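Local atomic coordinates of lipid transferase CIDEC (Mus musculus, PDB entry 4IKG), a protein that transfers triacylglycerols between lipid droplets and drives their fusion, with a CIDE-N domain involved in the homodimerization crucial for this lipid exchange. Residues Val10-Arg15 with Phe70-Leu74; Arg4-Cys8 with Gly20-His24. Where two conformers were deposited one is given. Residues are numbered along the deposited sequence.

Contact 1: Val10-Arg15 with Phe70-Leu74; sequences VSTADR and FMVLL
In ubiquitin-like folds such as the CIDE-N domain, the first strand runs parallel to the last at the middle of a mixed sheet; here strand 7-11 meets strand 69-73. Phe70 opens the second segment in register with Val10, their CA atoms 4.6 Å apart, and its O accepts a 3.0 Å hydrogen bond from Ser11 N. The Phe70 ring (chi1 m) turns away from Val10, so that CB meets Val10 CG2 at 4.3 Å. This face is closed by helix 26-36, where Val33 touches both Val10 and Val72. Met71 pairs with Ser11 in the next parallel bridge (CA-CA 4.9 Å) and points to the opposite face. With chi1 t it reaches the type I turn Thr12-Arg15, itself closed by Arg15 N to Thr12 O at 2.9 Å and braced by Thr12 OG1 donating to Asp14 OD1 at 3.1 Å. Met71 CE lies 3.5 Å from Ala13 CA and 3.6 Å from Arg15 NH1, SD over one face of the guanidinium, whose NE forms a salt bridge with Glu49 and whose NH1 hydrogen-bonds Lys80 O. Val72 returns to the helix-covered face, CG1 lying 4.1 Å from Val10 CG1; consistent with the first segment leaving the sheet after Ser11, Val72 N stays 3.7 Å from Ser11 O.

Contact 2: Arg4-Cys8 with Gly20-His24; sequences RARPC and GIMAH
Cys8 SG against Ala23 CB, at 3.8 Å, forms the buried apolar centre of this antiparallel pairing in the beta hairpin of strands 7-11 and 18-22. Cys8 (chi1 m) shares its sheet face with its cross-strand partner Ile21; their CA atoms lie 5.1 Å apart in a hydrogen-bonded pair. On the other face Pro7 and Met22 form a non-hydrogen-bonded pair (CA-CA 4.7 Å), and the all-m Met22 side chain curls back so that CE reaches Ala5 CB at 3.6 Å and Pro7 CD at 4.1 Å. The backbone ladder runs from Ile21 N to Cys8 O (2.9 Å), through a weak, bent bond from Cys8 N to Ile21 O (2.9 Å), to Ala23 N on Arg6 O (2.7 Å). Beyond it the register continues with Ala5 opposite His24, CA-CA 4.2 Å; the imidazole has Ala5 N over one face and Arg4 N near its edge, 3.4 Å from CD2. Arg6 stretches away from the hairpin, NH2 donating to Pro7 O at 2.7 Å while its guanidinium makes a cation-pi contact with Phe61. Leu29 and Phe61 of helices 26-36 and 58-63 cover the Cys8 face, while strand 18-22 edges the sheet and strand 7-11 adjoins strand 69-73.

Overall arrangement
Strand 7-11 illustrates how an interior strand of a ubiquitin-like sheet serves two neighbours: contact 1 joins it in parallel to strand 69-73, contact 2 antiparallel to the outermost strand 18-22. Contact 1 is buried, with no exposed residue among those touching, and relies on aliphatic and thioether packing with a single cross-strand hydrogen bond. Contact 2 is partly exposed and leans more on backbone hydrogen bonding, with arginine and histidine toward its outer end. Their centres stand 16 Å apart, on opposite sides of the chain's centre, yet they meet directly: Phe70 CE2 lies 4.0 Å from Cys8 CB, and Val10 CG2 lies 4.1 Å from Ile21 CD1.

Contact 1: Val10-Arg15 with Phe70-Leu74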
# COMPACT_ATOMS: atom_id res chain seq x y z
N VAL A 10 -2.14 -5.53 0.96
CA VAL A 10 -0.97 -4.97 0.28
C VAL A 10 -0.18 -6.02 -0.48
O VAL A 10 0.22 -7.05 0.08
CB VAL A 10 -0.05 -4.25 1.29
CG1 VAL A 10 1.11 -3.59 0.57
CG2 VAL A 10 -0.84 -3.21 2.07
N SER A 11 0.05 -5.77 -1.77
CA SER A 11 0.81 -6.68 -2.61
C SER A 11 2.16 -6.09 -3.00
O SER A 11 2.38 -4.89 -2.86
CB SER A 11 0.01 -7.03 -3.87
OG SER A 11 0.76 -7.83 -4.76
N THR A 12 3.05 -6.94 -3.50
CA THR A 12 4.35 -6.49 -3.98
C THR A 12 4.30 -6.29 -5.49
O THR A 12 3.40 -6.79 -6.16
CB THR A 12 5.47 -7.48 -3.62
OG1 THR A 12 5.11 -8.79 -4.08
CG2 THR A 12 5.67 -7.52 -2.12
N ALA A 13 5.28 -5.55 -6.02
CA ALA A 13 5.30 -5.20 -7.44
C ALA A 13 5.31 -6.41 -8.37
O ALA A 13 4.80 -6.34 -9.49
CB ALA A 13 6.48 -4.29 -7.74
N ASP A 14 5.88 -7.52 -7.90
CA ASP A 14 5.97 -8.73 -8.71
C ASP A 14 4.79 -9.67 -8.47
O ASP A 14 4.81 -10.82 -8.91
CB ASP A 14 7.29 -9.45 -8.42
CG ASP A 14 7.69 -9.38 -6.95
OD1 ASP A 14 7.26 -8.43 -6.26
OD2 ASP A 14 8.43 -10.27 -6.49
N ARG A 15 3.77 -9.17 -7.78
CA ARG A 15 2.60 -9.96 -7.39
C ARG A 15 2.99 -11.24 -6.66
O ARG A 15 2.34 -12.27 -6.81
CB ARG A 15 1.72 -10.30 -8.59
CG ARG A 15 0.63 -9.29 -8.86
CD ARG A 15 1.18 -8.01 -9.44
NE ARG A 15 0.14 -7.27 -10.15
CZ ARG A 15 0.34 -6.16 -10.84
NH1 ARG A 15 1.56 -5.63 -10.92
NH2 ARG A 15 -0.68 -5.58 -11.45
N PHE A 70 -3.89 -3.15 -2.49
CA PHE A 70 -2.91 -2.09 -2.70
C PHE A 70 -1.62 -2.60 -3.31
O PHE A 70 -1.45 -3.80 -3.54
CB PHE A 70 -2.61 -1.37 -1.39
CG PHE A 70 -3.79 -0.63 -0.82
CD1 PHE A 70 -4.09 0.65 -1.25
CD2 PHE A 70 -4.58 -1.21 0.15
CE1 PHE A 70 -5.18 1.33 -0.72
CE2 PHE A 70 -5.67 -0.54 0.68
CZ PHE A 70 -5.96 0.74 0.24
N MET A 71 -0.71 -1.67 -3.58
CA MET A 71 0.59 -1.98 -4.14
C MET A 71 1.56 -0.86 -3.78
O MET A 71 1.37 0.29 -4.16
CB MET A 71 0.49 -2.13 -5.66
CG MET A 71 1.80 -2.54 -6.32
SD MET A 71 1.53 -3.59 -7.76
CE MET A 71 2.86 -3.05 -8.82
N VAL A 72 2.59 -1.17 -3.00
CA VAL A 72 3.48 -0.12 -2.58
C VAL A 72 4.50 0.12 -3.62
O VAL A 72 5.02 -0.80 -4.23
CB VAL A 72 4.29 -0.45 -1.33
CG1 VAL A 72 3.46 -0.29 -0.09
CG2 VAL A 72 4.90 -1.83 -1.44
N LEU A 73 4.81 1.38 -3.82
CA LEU A 73 5.92 1.72 -4.67
C LEU A 73 7.05 2.27 -3.85
O LEU A 73 6.93 3.21 -3.08
CB LEU A 73 5.51 2.73 -5.72
CG LEU A 73 5.14 2.18 -7.07
CD1 LEU A 73 4.94 0.68 -7.15
CD2 LEU A 73 3.88 2.90 -7.45
N LEU A 74 8.18 1.64 -4.03
CA LEU A 74 9.34 1.95 -3.25
C LEU A 74 10.19 2.94 -3.98
O LEU A 74 10.90 2.58 -4.90
CB LEU A 74 10.14 0.67 -3.00
CG LEU A 74 10.33 -0.42 -4.08
CD1 LEU A 74 10.26 -1.84 -3.56
CD2 LEU A 74 9.54 -0.28 -5.38

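Contact 2: Arg4-Cys8 with Gly20-His24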
# COMPACT_ATOMS: atom_id res chain seq x y z
N ARG A 4 -9.17 4.70 14.87
CA ARG A 4 -9.91 3.58 14.32
C ARG A 4 -9.15 2.97 13.14
O ARG A 4 -8.95 3.63 12.12
CB ARG A 4 -11.31 4.02 13.86
CG ARG A 4 -12.27 2.87 13.63
CD ARG A 4 -12.57 2.14 14.92
NE ARG A 4 -13.01 0.77 14.70
CZ ARG A 4 -14.23 0.31 14.95
NH1 ARG A 4 -15.16 1.12 15.44
NH2 ARG A 4 -14.53 -0.96 14.71
N ALA A 5 -8.75 1.72 13.29
CA ALA A 5 -7.91 1.06 12.28
C ALA A 5 -8.67 0.72 11.00
O ALA A 5 -9.89 0.89 10.92
CB ALA A 5 -7.27 -0.19 12.87
N ARG A 6 -7.93 0.24 9.99
CA ARG A 6 -8.51 -0.08 8.69
C ARG A 6 -7.76 -1.23 8.04
O ARG A 6 -6.53 -1.21 7.96
CB ARG A 6 -8.47 1.16 7.78
CG ARG A 6 -9.05 0.95 6.40
CD ARG A 6 -8.08 1.40 5.32
NE ARG A 6 -8.76 1.83 4.11
CZ ARG A 6 -9.17 1.01 3.14
NH1 ARG A 6 -9.78 1.50 2.07
NH2 ARG A 6 -8.97 -0.30 3.25
N PRO A 7 -8.49 -2.25 7.56
CA PRO A 7 -7.88 -3.41 6.90
C PRO A 7 -7.34 -3.05 5.52
O PRO A 7 -8.00 -2.34 4.76
CB PRO A 7 -9.05 -4.38 6.77
CG PRO A 7 -10.26 -3.52 6.73
CD PRO A 7 -9.96 -2.37 7.65
N CYS A 8 -6.14 -3.53 5.21
CA CYS A 8 -5.50 -3.23 3.94
C CYS A 8 -4.86 -4.47 3.33
O CYS A 8 -4.13 -5.19 4.01
CB CYS A 8 -4.44 -2.14 4.12
SG CYS A 8 -5.04 -0.58 4.82
N GLY A 20 -2.19 -8.94 4.72
CA GLY A 20 -3.19 -8.13 5.37
C GLY A 20 -2.58 -7.30 6.49
O GLY A 20 -1.92 -7.83 7.39
N ILE A 21 -2.80 -5.99 6.43
CA ILE A 21 -2.23 -5.07 7.40
C ILE A 21 -3.29 -4.10 7.92
O ILE A 21 -3.97 -3.43 7.14
CB ILE A 21 -1.09 -4.25 6.78
CG1 ILE A 21 -0.00 -5.17 6.22
CG2 ILE A 21 -0.50 -3.29 7.81
CD1 ILE A 21 1.07 -4.46 5.44
N MET A 22 -3.43 -4.03 9.23
CA MET A 22 -4.29 -3.02 9.83
C MET A 22 -3.57 -1.68 9.83
O MET A 22 -2.44 -1.57 10.31
CB MET A 22 -4.67 -3.42 11.26
CG MET A 22 -5.50 -4.69 11.33
SD MET A 22 -6.97 -4.61 10.28
CE MET A 22 -7.85 -3.24 11.03
N ALA A 23 -4.21 -0.66 9.26
CA ALA A 23 -3.61 0.67 9.17
C ALA A 23 -4.52 1.77 9.72
O ALA A 23 -5.69 1.87 9.34
CB ALA A 23 -3.24 0.98 7.73
N HIS A 24 -4.00 2.59 10.63
CA HIS A 24 -4.78 3.70 11.17
C HIS A 24 -4.93 4.82 10.16
O HIS A 24 -5.96 5.49 10.11
CB HIS A 24 -4.15 4.24 12.45
CG HIS A 24 -4.72 3.68 13.71
ND1 HIS A 24 -4.14 2.62 14.38
CD2 HIS A 24 -5.82 4.02 14.42
CE1 HIS A 24 -4.86 2.34 15.45
NE2 HIS A 24 -5.88 3.18 15.50